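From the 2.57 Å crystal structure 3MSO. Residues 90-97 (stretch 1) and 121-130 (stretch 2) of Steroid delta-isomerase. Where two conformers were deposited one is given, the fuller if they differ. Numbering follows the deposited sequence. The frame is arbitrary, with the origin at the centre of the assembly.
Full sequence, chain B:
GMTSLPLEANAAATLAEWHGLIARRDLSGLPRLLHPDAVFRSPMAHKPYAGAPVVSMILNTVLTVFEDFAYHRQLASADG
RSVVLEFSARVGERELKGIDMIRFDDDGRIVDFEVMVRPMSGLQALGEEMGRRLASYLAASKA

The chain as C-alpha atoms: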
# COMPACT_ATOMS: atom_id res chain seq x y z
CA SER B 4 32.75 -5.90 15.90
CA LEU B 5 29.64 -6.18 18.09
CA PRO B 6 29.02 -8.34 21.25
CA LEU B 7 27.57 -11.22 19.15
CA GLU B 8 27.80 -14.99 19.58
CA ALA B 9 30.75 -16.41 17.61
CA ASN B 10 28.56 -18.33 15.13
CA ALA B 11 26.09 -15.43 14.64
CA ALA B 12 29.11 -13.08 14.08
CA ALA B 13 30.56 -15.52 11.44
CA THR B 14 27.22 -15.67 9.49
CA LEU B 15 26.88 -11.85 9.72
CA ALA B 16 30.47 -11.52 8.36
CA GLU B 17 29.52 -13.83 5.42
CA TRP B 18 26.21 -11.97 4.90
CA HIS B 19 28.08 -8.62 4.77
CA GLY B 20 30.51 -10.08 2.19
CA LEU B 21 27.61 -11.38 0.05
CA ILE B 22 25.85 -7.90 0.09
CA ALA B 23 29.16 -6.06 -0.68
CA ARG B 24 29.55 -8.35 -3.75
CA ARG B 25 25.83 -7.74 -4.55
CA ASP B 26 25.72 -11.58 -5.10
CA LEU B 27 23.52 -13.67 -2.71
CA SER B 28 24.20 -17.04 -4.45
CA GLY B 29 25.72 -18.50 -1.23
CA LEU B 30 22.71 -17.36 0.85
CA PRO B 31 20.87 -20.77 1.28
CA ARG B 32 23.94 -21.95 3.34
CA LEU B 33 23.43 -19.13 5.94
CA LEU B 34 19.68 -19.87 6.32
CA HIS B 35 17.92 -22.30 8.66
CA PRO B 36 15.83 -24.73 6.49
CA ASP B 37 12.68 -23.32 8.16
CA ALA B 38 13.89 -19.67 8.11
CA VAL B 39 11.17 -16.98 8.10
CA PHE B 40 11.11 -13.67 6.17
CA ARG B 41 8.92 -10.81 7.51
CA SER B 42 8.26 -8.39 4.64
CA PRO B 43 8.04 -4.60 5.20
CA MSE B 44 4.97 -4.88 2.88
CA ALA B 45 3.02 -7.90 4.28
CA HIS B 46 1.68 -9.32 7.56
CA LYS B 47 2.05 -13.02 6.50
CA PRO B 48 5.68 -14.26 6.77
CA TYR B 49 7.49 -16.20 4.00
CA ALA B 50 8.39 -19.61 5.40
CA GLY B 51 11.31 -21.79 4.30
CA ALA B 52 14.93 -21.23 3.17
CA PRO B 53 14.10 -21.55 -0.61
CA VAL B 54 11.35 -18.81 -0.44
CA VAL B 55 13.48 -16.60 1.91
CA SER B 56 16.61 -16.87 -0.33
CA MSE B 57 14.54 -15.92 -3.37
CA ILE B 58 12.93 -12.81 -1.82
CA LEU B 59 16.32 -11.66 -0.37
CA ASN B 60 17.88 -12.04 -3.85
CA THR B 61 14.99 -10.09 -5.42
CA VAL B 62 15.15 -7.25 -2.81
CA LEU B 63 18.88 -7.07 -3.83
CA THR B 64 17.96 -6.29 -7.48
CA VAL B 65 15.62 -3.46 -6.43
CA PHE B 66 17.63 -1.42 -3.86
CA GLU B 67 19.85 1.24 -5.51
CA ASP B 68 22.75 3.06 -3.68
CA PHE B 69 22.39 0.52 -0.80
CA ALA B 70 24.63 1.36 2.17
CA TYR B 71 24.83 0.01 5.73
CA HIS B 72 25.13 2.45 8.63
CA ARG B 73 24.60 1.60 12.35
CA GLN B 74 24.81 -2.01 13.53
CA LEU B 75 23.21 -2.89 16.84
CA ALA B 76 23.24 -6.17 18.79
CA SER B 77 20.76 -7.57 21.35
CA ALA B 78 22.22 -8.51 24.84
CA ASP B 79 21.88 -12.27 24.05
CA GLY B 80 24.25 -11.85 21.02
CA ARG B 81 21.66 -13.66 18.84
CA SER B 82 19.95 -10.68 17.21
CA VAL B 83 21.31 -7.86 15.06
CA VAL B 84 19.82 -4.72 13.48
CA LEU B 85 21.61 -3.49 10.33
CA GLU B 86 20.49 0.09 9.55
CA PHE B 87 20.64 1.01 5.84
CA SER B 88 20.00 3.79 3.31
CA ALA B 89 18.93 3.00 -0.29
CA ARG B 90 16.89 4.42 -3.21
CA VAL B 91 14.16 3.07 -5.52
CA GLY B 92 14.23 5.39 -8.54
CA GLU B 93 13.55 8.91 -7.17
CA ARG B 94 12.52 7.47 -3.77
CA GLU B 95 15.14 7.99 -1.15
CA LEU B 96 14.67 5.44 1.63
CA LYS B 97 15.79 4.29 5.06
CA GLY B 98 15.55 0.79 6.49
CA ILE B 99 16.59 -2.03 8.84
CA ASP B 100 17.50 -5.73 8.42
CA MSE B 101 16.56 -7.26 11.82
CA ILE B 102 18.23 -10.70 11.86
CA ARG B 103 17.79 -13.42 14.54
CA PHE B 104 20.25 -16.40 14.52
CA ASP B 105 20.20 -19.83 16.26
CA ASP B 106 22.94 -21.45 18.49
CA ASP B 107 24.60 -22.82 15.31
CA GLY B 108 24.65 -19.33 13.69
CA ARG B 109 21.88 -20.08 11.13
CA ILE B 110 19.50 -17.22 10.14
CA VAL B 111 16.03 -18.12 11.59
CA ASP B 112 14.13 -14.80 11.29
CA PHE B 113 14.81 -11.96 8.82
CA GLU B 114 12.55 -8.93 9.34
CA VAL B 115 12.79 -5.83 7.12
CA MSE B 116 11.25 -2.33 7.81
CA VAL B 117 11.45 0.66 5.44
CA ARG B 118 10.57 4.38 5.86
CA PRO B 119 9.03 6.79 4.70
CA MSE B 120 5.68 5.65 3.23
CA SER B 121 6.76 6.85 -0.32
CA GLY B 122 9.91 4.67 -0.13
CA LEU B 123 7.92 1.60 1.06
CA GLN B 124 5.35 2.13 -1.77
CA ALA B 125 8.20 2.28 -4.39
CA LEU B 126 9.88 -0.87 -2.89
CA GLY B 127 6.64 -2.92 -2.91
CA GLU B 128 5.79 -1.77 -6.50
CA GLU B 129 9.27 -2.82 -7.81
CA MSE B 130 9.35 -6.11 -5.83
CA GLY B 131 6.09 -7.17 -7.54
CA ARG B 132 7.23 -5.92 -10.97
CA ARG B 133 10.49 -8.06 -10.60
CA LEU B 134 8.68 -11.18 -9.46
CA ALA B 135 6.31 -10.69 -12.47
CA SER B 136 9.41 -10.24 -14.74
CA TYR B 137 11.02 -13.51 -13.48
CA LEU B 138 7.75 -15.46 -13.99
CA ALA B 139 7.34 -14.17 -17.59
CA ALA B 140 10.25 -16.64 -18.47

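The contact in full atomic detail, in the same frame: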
# COMPACT_ATOMS: atom_id res chain seq x y z
N ARG B 90 17.82 3.68 -2.37
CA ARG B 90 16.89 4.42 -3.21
C ARG B 90 16.20 3.51 -4.21
O ARG B 90 16.75 2.47 -4.57
CB ARG B 90 17.46 5.73 -3.82
CG ARG B 90 18.59 5.57 -4.83
CD ARG B 90 18.67 6.77 -5.78
NE ARG B 90 19.15 6.38 -7.11
N VAL B 91 14.95 3.82 -4.55
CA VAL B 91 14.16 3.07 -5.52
C VAL B 91 13.68 4.15 -6.49
O VAL B 91 12.72 4.87 -6.21
CB VAL B 91 13.03 2.23 -4.86
CG1 VAL B 91 12.17 1.55 -5.91
CG2 VAL B 91 13.61 1.19 -3.90
N GLY B 92 14.45 4.33 -7.57
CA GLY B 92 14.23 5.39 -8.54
C GLY B 92 14.53 6.73 -7.89
O GLY B 92 15.65 6.97 -7.42
N GLU B 93 13.50 7.58 -7.79
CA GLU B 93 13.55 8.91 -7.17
C GLU B 93 13.38 8.81 -5.66
O GLU B 93 13.71 9.77 -4.94
CB GLU B 93 12.40 9.77 -7.73
N ARG B 94 12.83 7.67 -5.17
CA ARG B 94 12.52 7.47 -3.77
C ARG B 94 13.68 7.11 -2.90
O ARG B 94 14.21 6.00 -2.95
CB ARG B 94 11.28 6.60 -3.55
CG ARG B 94 10.00 7.42 -3.33
CD ARG B 94 9.76 8.42 -4.44
NE ARG B 94 8.63 9.30 -4.18
CZ ARG B 94 7.43 9.17 -4.74
NH1 ARG B 94 7.19 8.17 -5.58
NH2 ARG B 94 6.47 10.03 -4.47
N GLU B 95 14.08 8.09 -2.12
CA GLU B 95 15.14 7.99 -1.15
C GLU B 95 14.58 7.21 0.04
O GLU B 95 13.48 7.50 0.48
CB GLU B 95 15.55 9.42 -0.75
CG GLU B 95 16.99 9.55 -0.31
CD GLU B 95 18.00 9.31 -1.42
OE1 GLU B 95 18.18 10.22 -2.26
OE2 GLU B 95 18.60 8.21 -1.44
N LEU B 96 15.24 6.16 0.50
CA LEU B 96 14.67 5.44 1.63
C LEU B 96 15.66 5.09 2.74
O LEU B 96 16.88 5.16 2.58
CB LEU B 96 13.78 4.24 1.22
CG LEU B 96 14.47 3.05 0.56
CD1 LEU B 96 15.09 2.06 1.60
CD2 LEU B 96 13.53 2.32 -0.34
N LYS B 97 15.09 4.66 3.85
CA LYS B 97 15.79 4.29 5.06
C LYS B 97 15.20 2.98 5.54
O LYS B 97 13.98 2.77 5.40
CB LYS B 97 15.52 5.40 6.08
CG LYS B 97 16.59 5.59 7.08
CD LYS B 97 17.92 6.08 6.54
CE LYS B 97 18.91 5.57 7.55
NZ LYS B 97 18.50 5.92 8.96
N SER B 121 6.40 6.71 1.10
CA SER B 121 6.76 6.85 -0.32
C SER B 121 7.83 5.84 -0.76
O SER B 121 7.72 5.27 -1.85
CB SER B 121 7.22 8.27 -0.63
OG SER B 121 8.03 8.80 0.42
N GLY B 122 8.83 5.63 0.11
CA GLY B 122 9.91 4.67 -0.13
C GLY B 122 9.40 3.25 -0.11
O GLY B 122 9.74 2.45 -0.99
N LEU B 123 8.55 2.91 0.90
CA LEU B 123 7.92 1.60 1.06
C LEU B 123 7.05 1.29 -0.15
O LEU B 123 7.19 0.20 -0.73
CB LEU B 123 7.09 1.53 2.35
CG LEU B 123 6.42 0.20 2.71
CD1 LEU B 123 7.43 -0.93 2.87
CD2 LEU B 123 5.53 0.33 3.96
N GLN B 124 6.21 2.25 -0.59
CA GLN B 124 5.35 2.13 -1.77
C GLN B 124 6.17 1.74 -3.02
O GLN B 124 5.81 0.79 -3.72
CB GLN B 124 4.60 3.44 -2.04
CG GLN B 124 3.53 3.85 -1.04
CD GLN B 124 2.89 5.16 -1.46
OE1 GLN B 124 2.44 5.98 -0.65
NE2 GLN B 124 2.85 5.40 -2.75
N ALA B 125 7.28 2.49 -3.28
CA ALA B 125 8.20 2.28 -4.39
C ALA B 125 8.82 0.88 -4.31
O ALA B 125 8.77 0.16 -5.31
CB ALA B 125 9.29 3.35 -4.39
N LEU B 126 9.32 0.47 -3.12
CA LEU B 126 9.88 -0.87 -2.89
C LEU B 126 8.90 -1.98 -3.25
O LEU B 126 9.25 -2.82 -4.09
CB LEU B 126 10.39 -1.04 -1.44
CG LEU B 126 10.90 -2.45 -1.05
CD1 LEU B 126 12.14 -2.85 -1.86
CD2 LEU B 126 11.17 -2.53 0.43
N GLY B 127 7.70 -1.96 -2.63
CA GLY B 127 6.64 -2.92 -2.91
C GLY B 127 6.29 -3.02 -4.39
O GLY B 127 6.25 -4.13 -4.93
N GLU B 128 6.11 -1.87 -5.07
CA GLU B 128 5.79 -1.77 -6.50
C GLU B 128 6.83 -2.54 -7.33
O GLU B 128 6.46 -3.38 -8.15
CB GLU B 128 5.78 -0.29 -6.93
CG GLU B 128 4.49 0.25 -7.50
CD GLU B 128 4.64 0.77 -8.92
OE1 GLU B 128 5.07 0.00 -9.82
OE2 GLU B 128 4.25 1.94 -9.15
N GLU B 129 8.12 -2.25 -7.09
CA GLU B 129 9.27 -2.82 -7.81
C GLU B 129 9.48 -4.29 -7.52
O GLU B 129 9.85 -5.03 -8.43
CB GLU B 129 10.52 -2.00 -7.52
CG GLU B 129 11.44 -1.84 -8.72
CD GLU B 129 10.83 -1.24 -9.97
OE1 GLU B 129 10.25 -0.13 -9.87
OE2 GLU B 129 10.94 -1.87 -11.04
N MSE B 130 9.24 -4.72 -6.26
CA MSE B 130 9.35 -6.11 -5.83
C MSE B 130 8.40 -6.98 -6.65
O MSE B 130 8.80 -8.02 -7.16
CB MSE B 130 9.03 -6.22 -4.33
CG MSE B 130 10.24 -5.99 -3.44
SE MSE B 130 11.66 -7.26 -3.84
CE MSE B 130 10.72 -8.92 -3.34

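Residues 90-97 form the end of one strand, a tight turn and the start of the next strand, and they pack against the helix that contains residues 121-130. The helix runs steeply across strand 94-97, at 102° between their N-to-C directions, with the axes 7.6 Å apart at closest approach. Together the two stretches bury 344 Å², and no hydrogen bond crosses between them, so the contact rests on packing alone.

Arg90 lies out of reach of the helix, and contact begins at Val91, which is buried and points its CB toward it. With chi1 in the t well, Val91 CG1 sits 3.7 Å from Ala125 CB, an apolar contact, and also 3.7 Å from Ala125 O. Val91 CG1 also reaches further along the helix, lying 4.1 Å from Leu126 N and 4.2 Å from Glu129 CB. Ala125 and Glu129 are one helical turn apart, joined by the backbone hydrogen bond from Glu129 N to Ala125 O (3.1 Å), so a single methyl group spans successive turns of the helix.

The chain then reverses through a type II' beta turn from Val91 to Arg94, closed by paired backbone hydrogen bonds: Val91 N to Arg94 O at 2.8 Å and Arg94 N to Val91 O at 3.0 Å. Gly92 adopts a positive phi of 68°, a value that favours glycine, and neither it nor Glu93 touches the helix. The turn instead brings Val91 and Arg94 to the helix together, and both meet Ala125: Arg94 CB lies 3.9 Å from Ala125 CB.

Arg94 makes its remaining contacts nearer the start of stretch 2. Arg94 CG approaches Ser121 O to 3.5 Å and Gly122 N to 4.1 Å, while Ser121 O accepts a helical hydrogen bond from Ala125 N (3.2 Å). Farther out, Arg94 NE is 4.0 Å from Ser121 CB, which lies over one face of the guanidinium. This is van der Waals packing of the long side chain along the helix surface.

Glu95 points away, as expected from the alternation of a strand, and Leu96 turns back toward the helix. Here the backbones come close, with Leu96 CA 5.1 Å from Gly122 CA, and Leu96 CD2 rests 3.8 Å from Gly122 O. Gly122 has no side chain, and the space is needed: a CB in ideal position on Gly122 would fall 2.8 Å from Leu96 CB, a clash. Lys97 is again beyond reach of the helix, which ends the contact.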